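Local coordinates for protein aquaporin aqpM (Methanothermobacter marburgensis str. Marburg, PDB 2F2B) that forms homotetramers of membrane channels that let water move in both directions along osmotic gradients and also pass some glycerol, at the interface of chains A and B. Residues are numbered along the deposited sequence; one frame, centred on the assembly and turned at random. Chains: chain A/B, Aquaporin aqpM.

Contact 1: the interface of chains A and B. Residues chain A 169, 240, 244; chain B 72, 75-76.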
loop_
_atom_site.group_PDB
_atom_site.type_symbol
_atom_site.label_atom_id
_atom_site.label_comp_id
_atom_site.label_asym_id
_atom_site.label_seq_id
_atom_site.Cartn_x
_atom_site.Cartn_y
_atom_site.Cartn_z
ATOM N N ARG A 169 -2.949 3.766 -26.544
ATOM C CA ARG A 169 -1.921 2.747 -26.344
ATOM C C ARG A 169 -1.854 2.262 -24.896
ATOM O O ARG A 169 -1.133 1.314 -24.585
ATOM C CB ARG A 169 -0.552 3.303 -26.743
ATOM C CG ARG A 169 -0.516 3.944 -28.120
ATOM C CD ARG A 169 0.720 4.818 -28.280
ATOM N NE ARG A 169 0.867 5.753 -27.166
ATOM C CZ ARG A 169 1.707 6.783 -27.155
ATOM N NH1 ARG A 169 2.480 7.023 -28.204
ATOM N NH2 ARG A 169 1.781 7.571 -26.090
ATOM N N TYR A 240 1.159 16.747 -22.678
ATOM C CA TYR A 240 1.086 15.379 -23.170
ATOM C C TYR A 240 0.836 15.378 -24.675
ATOM O O TYR A 240 1.462 14.623 -25.419
ATOM C CB TYR A 240 -0.031 14.612 -22.459
ATOM C CG TYR A 240 -0.027 13.136 -22.767
ATOM C CD1 TYR A 240 -0.762 12.622 -23.838
ATOM C CD2 TYR A 240 0.745 12.254 -22.012
ATOM C CE1 TYR A 240 -0.726 11.264 -24.147
ATOM C CE2 TYR A 240 0.790 10.896 -22.314
ATOM C CZ TYR A 240 0.056 10.410 -23.381
ATOM O OH TYR A 240 0.109 9.071 -23.688
ATOM N N THR A 244 3.476 13.745 -27.519
ATOM C CA THR A 244 3.027 12.634 -28.348
ATOM C C THR A 244 2.570 13.065 -29.738
ATOM O O THR A 244 2.076 12.246 -30.509
ATOM C CB THR A 244 1.863 11.880 -27.677
ATOM O OG1 THR A 244 0.778 12.788 -27.449
ATOM C CG2 THR A 244 2.310 11.282 -26.344
ATOM N N ALA B 72 2.827 7.515 -17.680
ATOM C CA ALA B 72 2.648 8.735 -18.461
ATOM C C ALA B 72 3.735 8.957 -19.509
ATOM O O ALA B 72 3.451 9.420 -20.616
ATOM C CB ALA B 72 2.593 9.948 -17.524
ATOM N N ASN B 75 5.995 5.304 -22.699
ATOM C CA ASN B 75 5.822 5.157 -24.146
ATOM C C ASN B 75 6.443 6.305 -24.929
ATOM O O ASN B 75 6.414 6.315 -26.164
ATOM C CB ASN B 75 4.333 5.090 -24.491
ATOM C CG ASN B 75 3.664 3.847 -23.957
ATOM O OD1 ASN B 75 2.435 3.740 -23.966
ATOM N ND2 ASN B 75 4.463 2.895 -23.491
ATOM N N ILE B 76 6.994 7.279 -24.216
ATOM C CA ILE B 76 7.609 8.423 -24.864
ATOM C C ILE B 76 9.129 8.304 -24.858
ATOM O O ILE B 76 9.746 8.172 -25.914
ATOM C CB ILE B 76 7.171 9.742 -24.178
ATOM C CG1 ILE B 76 5.655 9.918 -24.335
ATOM C CG2 ILE B 76 7.902 10.930 -24.793
ATOM C CD1 ILE B 76 5.089 11.116 -23.594
HETATM O O HOH W 1 2.325 7.769 -22.663
#

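Contact 2: the interface of chains A and B. Residues chain A 40, 42-43, 192; chain B 28, 31-32.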
loop_
_atom_site.group_PDB
_atom_site.type_symbol
_atom_site.label_atom_id
_atom_site.label_comp_id
_atom_site.label_asym_id
_atom_site.label_seq_id
_atom_site.Cartn_x
_atom_site.Cartn_y
_atom_site.Cartn_z
ATOM N N ASN A 40 5.354 20.862 16.927
ATOM C CA ASN A 40 5.450 22.212 16.379
ATOM C C ASN A 40 4.170 22.581 15.621
ATOM O O ASN A 40 3.398 21.707 15.225
ATOM C CB ASN A 40 6.678 22.354 15.466
ATOM C CG ASN A 40 6.539 21.589 14.166
ATOM O OD1 ASN A 40 6.899 20.414 14.076
ATOM N ND2 ASN A 40 6.008 22.255 13.149
ATOM N N PHE A 42 3.454 23.490 12.580
ATOM C CA PHE A 42 3.253 22.959 11.229
ATOM C C PHE A 42 2.463 21.649 11.288
ATOM O O PHE A 42 1.725 21.314 10.359
ATOM C CB PHE A 42 4.613 22.729 10.559
ATOM C CG PHE A 42 4.535 22.492 9.074
ATOM C CD1 PHE A 42 5.178 21.399 8.502
ATOM C CD2 PHE A 42 3.856 23.381 8.244
ATOM C CE1 PHE A 42 5.150 21.192 7.121
ATOM C CE2 PHE A 42 3.822 23.184 6.858
ATOM C CZ PHE A 42 4.471 22.087 6.297
ATOM N N ASN A 43 2.629 20.917 12.387
ATOM C CA ASN A 43 1.933 19.652 12.617
ATOM C C ASN A 43 0.634 20.021 13.345
ATOM O O ASN A 43 0.650 20.348 14.533
ATOM C CB ASN A 43 2.823 18.735 13.476
ATOM C CG ASN A 43 2.257 17.328 13.643
ATOM O OD1 ASN A 43 3.012 16.361 13.780
ATOM N ND2 ASN A 43 0.936 17.210 13.655
ATOM N N ASN A 192 0.331 18.214 3.746
ATOM C CA ASN A 192 0.687 19.166 4.794
ATOM C C ASN A 192 1.120 20.535 4.273
ATOM O O ASN A 192 1.634 21.363 5.031
ATOM C CB ASN A 192 1.788 18.585 5.684
ATOM C CG ASN A 192 1.577 18.908 7.155
ATOM O OD1 ASN A 192 1.024 18.106 7.902
ATOM N ND2 ASN A 192 2.004 20.096 7.570
ATOM N N VAL B 28 9.033 16.874 4.270
ATOM C CA VAL B 28 7.808 17.122 5.025
ATOM C C VAL B 28 7.787 16.337 6.335
ATOM O O VAL B 28 7.378 16.858 7.370
ATOM C CB VAL B 28 6.550 16.752 4.201
ATOM C CG1 VAL B 28 5.310 16.805 5.083
ATOM C CG2 VAL B 28 6.397 17.715 3.032
ATOM N N MET B 31 9.809 18.065 8.790
ATOM C CA MET B 31 9.182 19.324 9.175
ATOM C C MET B 31 8.068 19.121 10.203
ATOM O O MET B 31 7.938 19.908 11.143
ATOM C CB MET B 31 8.634 20.040 7.938
ATOM C CG MET B 31 9.716 20.548 6.993
ATOM S SD MET B 31 9.047 21.150 5.426
ATOM C CE MET B 31 8.478 22.799 5.902
ATOM N N ILE B 32 7.265 18.072 10.042
ATOM C CA ILE B 32 6.185 17.836 10.996
ATOM C C ILE B 32 6.664 17.155 12.275
ATOM O O ILE B 32 5.944 17.125 13.270
ATOM C CB ILE B 32 5.029 17.000 10.383
ATOM C CG1 ILE B 32 5.517 15.599 10.015
ATOM C CG2 ILE B 32 4.462 17.721 9.168
ATOM C CD1 ILE B 32 4.395 14.653 9.606
#

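Contact 1: the interface of chains A and B
A:Arg169 and B:Asn75 form the broadest part of this patch of the tetramer interface, burying 49 and 36 Å² against the partner chain. Their contact is by van der Waals packing: B:Asn75 CB lies over one face of the guanidinium, toward its rim, at 3.9 Å from A:Arg169 NH2. The two side chains run past each other in opposite directions, with the guanidinium and amide planes 85° apart, which is not a stacked geometry. A bend at chi3 of A:Arg169 (-51°) turns the end of this side chain toward the tyrosine of its own chain, where NH2 makes a weak hydrogen bond to A:Tyr240 OH at 3.3 Å.

A polar link across the boundary is made by water 1. The phenol oxygen A:Tyr240 OH lies 2.8 Å from the water oxygen, and the same water is 2.9 Å from the backbone oxygen B:Ala72 O, near the end of helix 52-73. The phenol and that carbonyl are thereby joined by a shared solvent molecule, while ring carbon CE2 of A:Tyr240 also approaches the carbonyl, 3.5 Å from B:Ala72 O.

Apolar packing completes the patch. The methyl A:Thr244 CG2 sits above one face of the A:Tyr240 ring and also meets B:Ile76 CD1 at 3.9 Å, the two side chains crossing nearly at right angles. The threonine hydroxyl points back into its own chain, OG1 of A:Thr244 bonding to A:Tyr240 O at 2.8 Å.

Contact 2: the interface of chains A and B
A:Phe42 is flanked at its CD1 corner by B:Met31 and B:Ile32, near the end of helix 4-33, which approach from opposite sides of the ring plane; these three residues bury 60, 42 and 48 Å² in this patch of the tetramer interface. The phenyl belongs to the loop after helix 4-33 of chain A. With CG anti to the backbone N (chi1 -167°), it reaches along the partner helix, and its CD1 atom touches both neighbours: A:Phe42 CD1 is 3.8 Å from B:Met31 CB and equally far from B:Ile32 CG2.

The methionine meets the ring at two points. B:Met31 CB touches the rim, and the bend at chi3 (80°) carries CE over the ring face opposite A:Asn192, offset toward the rim, 3.9 Å from A:Phe42 CE1. The ring is thus held between the amide nitrogen of its own chain and the partner's methyl.

B:Ile32 CG2 rests at the junction of the phenyl and the A:Asn192 amide, on the same side of the ring as that amide, whose carbon CG lies 3.7 Å from B:Ile32 CG2. The amide is fixed from within chain A: A:Asn192 ND2 donates a nearly straight hydrogen bond (168° at H) to A:Phe42 O, and the same nitrogen sits 3.3 Å above the centre of the A:Phe42 ring. The asparagine thus acts as a second-shell support for the phenyl as well as a direct contact, and its CB also packs on B:Val28 CG1.

The backbone carbonyls at the helix end face amides of chain A. As modelled, oxygen meets oxygen, with A:Asn40 OD1 3.2 Å from B:Met31 O. This pairing is doubtful; exchanging the amide O and N would supply a donor, and the same applies to A:Asn43 OD1, 3.1 Å from B:Ile32 O.

Contact 1 and contact 2 lie about 36 Å apart, measured between the centres of their C-alpha atoms, and share no residue. Given the predicted topology, contact 1 sits at the cytoplasmic end of the subunit boundary and contact 2 at the extracellular end. Chain B supplies the end of helix 52-73 with its following loop to the first and helix 4-33 to the second, while chain A presents different segments. That unlike pairing agrees with an interface lacking exact two-fold symmetry, and is consistent with each subunit of the homotetramer using two different surfaces, one toward each adjacent subunit. Together the patches probably help to fix adjacent pores side by side.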